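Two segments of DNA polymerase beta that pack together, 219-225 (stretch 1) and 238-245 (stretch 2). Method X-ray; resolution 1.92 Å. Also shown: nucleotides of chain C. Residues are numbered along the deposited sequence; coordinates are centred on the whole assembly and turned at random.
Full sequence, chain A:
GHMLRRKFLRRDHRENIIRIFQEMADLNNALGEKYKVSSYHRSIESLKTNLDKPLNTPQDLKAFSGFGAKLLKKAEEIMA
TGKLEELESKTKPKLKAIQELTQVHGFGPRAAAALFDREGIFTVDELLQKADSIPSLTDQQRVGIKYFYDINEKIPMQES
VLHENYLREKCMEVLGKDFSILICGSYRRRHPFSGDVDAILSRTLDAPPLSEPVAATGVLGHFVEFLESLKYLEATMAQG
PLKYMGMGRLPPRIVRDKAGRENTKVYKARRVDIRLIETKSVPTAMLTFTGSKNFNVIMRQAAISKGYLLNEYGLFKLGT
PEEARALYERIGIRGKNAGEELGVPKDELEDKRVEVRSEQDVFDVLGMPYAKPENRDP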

# COMPACT_ATOMS: atom_id res chain seq x y z
N VAL A 219 1.81 9.23 -14.46
CA VAL A 219 0.57 8.48 -14.63
C VAL A 219 -0.22 8.25 -13.32
O VAL A 219 -1.46 8.30 -13.32
CB VAL A 219 0.77 7.13 -15.40
CG1 VAL A 219 1.63 6.17 -14.61
CG2 VAL A 219 -0.59 6.49 -15.72
N LEU A 220 0.47 8.01 -12.21
CA LEU A 220 -0.27 7.80 -10.96
C LEU A 220 -1.09 9.05 -10.63
O LEU A 220 -2.27 8.96 -10.23
CB LEU A 220 0.67 7.44 -9.81
CG LEU A 220 -0.04 7.18 -8.46
CD1 LEU A 220 -1.10 6.07 -8.61
CD2 LEU A 220 0.97 6.82 -7.37
N GLY A 221 -0.47 10.21 -10.79
CA GLY A 221 -1.12 11.47 -10.52
C GLY A 221 -2.30 11.73 -11.45
O GLY A 221 -3.31 12.28 -11.02
N HIS A 222 -2.18 11.34 -12.71
CA HIS A 222 -3.29 11.46 -13.66
C HIS A 222 -4.48 10.58 -13.26
O HIS A 222 -5.64 11.00 -13.36
CB HIS A 222 -2.84 11.10 -15.08
CG HIS A 222 -1.82 12.04 -15.65
ND1 HIS A 222 -1.80 13.38 -15.35
CD2 HIS A 222 -0.78 11.82 -16.50
CE1 HIS A 222 -0.79 13.96 -15.99
NE2 HIS A 222 -0.16 13.03 -16.69
N PHE A 223 -4.19 9.35 -12.82
CA PHE A 223 -5.23 8.42 -12.38
C PHE A 223 -5.93 8.95 -11.12
O PHE A 223 -7.16 8.93 -11.00
CB PHE A 223 -4.61 7.03 -12.14
CG PHE A 223 -5.61 5.95 -11.77
CD1 PHE A 223 -6.75 5.74 -12.54
CD2 PHE A 223 -5.37 5.10 -10.69
CE1 PHE A 223 -7.65 4.72 -12.21
CE2 PHE A 223 -6.26 4.09 -10.37
CZ PHE A 223 -7.40 3.90 -11.13
N VAL A 224 -5.13 9.46 -10.18
CA VAL A 224 -5.67 10.05 -8.95
C VAL A 224 -6.58 11.26 -9.25
O VAL A 224 -7.68 11.35 -8.70
CB VAL A 224 -4.53 10.43 -7.97
CG1 VAL A 224 -5.07 11.32 -6.84
CG2 VAL A 224 -3.90 9.15 -7.40
N GLU A 225 -6.13 12.15 -10.13
CA GLU A 225 -6.96 13.32 -10.49
C GLU A 225 -8.30 12.90 -11.09
O GLU A 225 -9.34 13.52 -10.81
CB GLU A 225 -6.22 14.22 -11.50
CG GLU A 225 -5.03 14.94 -10.93
CD GLU A 225 -4.21 15.66 -12.00
OE1 GLU A 225 -4.35 15.32 -13.19
OE2 GLU A 225 -3.43 16.56 -11.64
P DT C 5 6.66 7.75 -3.08
OP1 DT C 5 5.56 7.85 -4.07
OP2 DT C 5 8.06 8.10 -3.46
O5' DT C 5 6.26 8.66 -1.82
C5' DT C 5 4.92 8.58 -1.28
C4' DT C 5 4.77 9.46 -0.04
O4' DT C 5 5.62 8.92 1.01
C3' DT C 5 5.11 10.96 -0.15
O3' DT C 5 3.97 11.62 0.43
C2' DT C 5 6.41 11.10 0.64
C1' DT C 5 6.24 10.01 1.69
N1 DT C 5 7.48 9.41 2.31
C2 DT C 5 7.49 9.25 3.68
O2 DT C 5 6.58 9.61 4.39
N3 DT C 5 8.62 8.68 4.19
C4 DT C 5 9.72 8.25 3.47
O4 DT C 5 10.68 7.74 4.03
C5 DT C 5 9.65 8.43 2.04
C7 DT C 5 10.80 8.00 1.19
C6 DT C 5 8.54 9.00 1.52
P DG C 6 3.85 13.22 0.48
OP1 DG C 6 2.43 13.56 0.39
OP2 DG C 6 4.83 13.81 -0.47
O5' DG C 6 4.39 13.60 1.94
C5' DG C 6 3.65 13.16 3.08
C4' DG C 6 4.23 13.77 4.35
O4' DG C 6 5.43 13.06 4.72
C3' DG C 6 4.64 15.23 4.21
O3' DG C 6 4.36 15.91 5.43
C2' DG C 6 6.15 15.15 3.95
C1' DG C 6 6.51 13.97 4.84
N9 DG C 6 7.72 13.26 4.46
C8 DG C 6 8.19 13.03 3.19
N7 DG C 6 9.31 12.36 3.16
C5 DG C 6 9.58 12.11 4.49
C6 DG C 6 10.67 11.41 5.08
O6 DG C 6 11.62 10.86 4.51
N1 DG C 6 10.57 11.40 6.48
C2 DG C 6 9.56 11.98 7.20
N2 DG C 6 9.63 11.86 8.54
N3 DG C 6 8.54 12.63 6.66
C4 DG C 6 8.63 12.65 5.31
P DC C 4 10.99 2.61 -2.32
OP1 DC C 4 10.90 2.54 -3.80
OP2 DC C 4 12.21 3.14 -1.67
O5' DC C 4 9.75 3.47 -1.78
C5' DC C 4 8.41 3.10 -2.10
C4' DC C 4 7.44 4.19 -1.69
O4' DC C 4 7.29 4.15 -0.24
C3' DC C 4 7.85 5.62 -2.06
O3' DC C 4 6.64 6.26 -2.49
C2' DC C 4 8.42 6.17 -0.75
C1' DC C 4 7.67 5.38 0.33
N1 DC C 4 8.48 5.05 1.55
C2 DC C 4 7.91 5.26 2.81
O2 DC C 4 6.76 5.71 2.86
N3 DC C 4 8.62 4.97 3.93
C4 DC C 4 9.85 4.47 3.82
N4 DC C 4 10.51 4.20 4.97
C5 DC C 4 10.47 4.26 2.55
C6 DC C 4 9.76 4.55 1.45
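Stretch 2 (238-245) AQGPLKYM

Stretch 2 is a strand–turn–strand hairpin that packs on one side of the helix that includes residues 219-225 and continues later in the chain. Ala238 and Gln239 form the first strand, and Lys243 to Met245 form the second, which continues later in the chain. Residues 240-242 make the turn. The two strands are paired by backbone hydrogen bonds: Ala238 N to Met245 O at 3.2 Å and Met245 N to Ala238 O at 2.9 Å. Gly240 N, in the connection, donates to Lys243 O at 3.0 Å. The helix has its own regular bonds, such as Val224 N to Leu220 O at 2.9 Å.

The second strand runs in nearly the same direction as the helix. The angle between their N-to-C directions is 25°, and the axes approach to 9.6 Å. The closest CA pair is Leu220 CA and Pro241 CA, 6.3 Å apart. The two stretches together bury 276 Å².

The direct contact is van der Waals packing, with two apolar side-chain pairs. Leu220 and Val224, one helical turn apart, both point toward the hairpin. Leu220 (chi1 t, chi2 p) sets its CD2 against the backbone of the turn. Leu220 CD2 lies 3.6 Å from Gly240 O, 3.7 Å from Leu242 C and 3.6 Å from Lys243 N. Leu220 CD2 also lies 4.2 Å from Tyr244 CB. Val224 packs over one face of the Tyr244 ring. Val224 CG2 is 4.1 Å from the centroid of the Tyr244 ring, 27° off the ring normal, in a CH-pi contact; Val224 CG2 to Tyr244 CD1 is 3.7 Å.

Gln239 also points toward the helix, with an extended side chain (chi1 and chi2 both t). Gln239 NE2 lies 3.9 Å from Gly221 CA and 4.0 Å from Val224 CB.

No direct hydrogen bond joins the stretches; two waters link them. Water 1 donates to Pro241 O at 2.7 Å and accepts a weak bond from Leu220 N at 3.4 Å. Water 2 donates to Gly221 O at 3.0 Å and accepts from Gln239 NE2 at 3.0 Å.

The hairpin also binds DNA, as befits a DNA polymerase. Leu242 N and Lys243 N each donate to OP1 of DT5, both at 2.9 Å. Gln239 N donates to OP1 of DG6 at 3.0 Å. Lys243 points away from the helix, and Lys243 NZ makes a weak bond to O2 of DC4 at 3.2 Å. Gly240 suits this close approach: a CB on Gly240 would lie 2.4 Å from OP1 of DT5 and clash.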

# COMPACT_ATOMS: atom_id res chain seq x y z
N ALA A 238 -1.15 10.88 1.84
CA ALA A 238 0.20 11.04 1.30
C ALA A 238 0.19 10.67 -0.18
O ALA A 238 -0.56 9.79 -0.61
CB ALA A 238 1.20 10.16 2.06
N GLN A 239 1.02 11.35 -0.97
CA GLN A 239 1.09 11.06 -2.41
C GLN A 239 2.44 11.43 -3.00
O GLN A 239 2.94 12.54 -2.81
CB GLN A 239 -0.03 11.80 -3.16
CG GLN A 239 0.01 11.60 -4.70
CD GLN A 239 -1.15 12.28 -5.41
OE1 GLN A 239 -2.02 12.87 -4.77
NE2 GLN A 239 -1.18 12.20 -6.74
N GLY A 240 3.03 10.48 -3.73
CA GLY A 240 4.24 10.71 -4.51
C GLY A 240 4.09 9.99 -5.84
O GLY A 240 2.99 9.54 -6.18
N PRO A 241 5.18 9.87 -6.61
CA PRO A 241 5.05 9.27 -7.94
C PRO A 241 4.88 7.74 -7.94
O PRO A 241 4.52 7.19 -8.99
CB PRO A 241 6.37 9.65 -8.64
CG PRO A 241 7.33 9.97 -7.55
CD PRO A 241 6.53 10.41 -6.35
N LEU A 242 5.14 7.08 -6.81
CA LEU A 242 5.02 5.62 -6.72
C LEU A 242 3.86 5.12 -5.86
O LEU A 242 3.34 4.01 -6.07
CB LEU A 242 6.31 5.03 -6.13
CG LEU A 242 7.58 5.16 -6.96
CD1 LEU A 242 8.81 4.92 -6.08
CD2 LEU A 242 7.53 4.17 -8.13
N LYS A 243 3.47 5.93 -4.87
CA LYS A 243 2.53 5.50 -3.84
C LYS A 243 1.50 6.58 -3.50
O LYS A 243 1.86 7.74 -3.23
CB LYS A 243 3.30 5.06 -2.59
CG LYS A 243 2.46 4.73 -1.34
CD LYS A 243 3.46 4.30 -0.25
CE LYS A 243 2.90 4.31 1.15
NZ LYS A 243 4.03 4.23 2.15
N TYR A 244 0.23 6.20 -3.50
CA TYR A 244 -0.86 7.09 -3.11
C TYR A 244 -1.60 6.47 -1.91
O TYR A 244 -1.87 5.27 -1.91
CB TYR A 244 -1.85 7.31 -4.27
CG TYR A 244 -3.11 8.02 -3.79
CD1 TYR A 244 -3.18 9.41 -3.74
CD2 TYR A 244 -4.22 7.30 -3.36
CE1 TYR A 244 -4.31 10.06 -3.28
CE2 TYR A 244 -5.36 7.94 -2.89
CZ TYR A 244 -5.40 9.32 -2.86
OH TYR A 244 -6.54 9.96 -2.39
N MET A 245 -1.90 7.28 -0.90
CA MET A 245 -2.74 6.85 0.23
C MET A 245 -3.81 7.90 0.48
O MET A 245 -3.49 9.06 0.74
CB MET A 245 -1.89 6.70 1.51
CG MET A 245 -0.81 5.62 1.45
SD MET A 245 0.42 5.81 2.77
CE MET A 245 -0.62 5.99 4.22
O HOH W 1 3.70 8.42 -11.30
O HOH W 2 -2.96 13.84 -8.54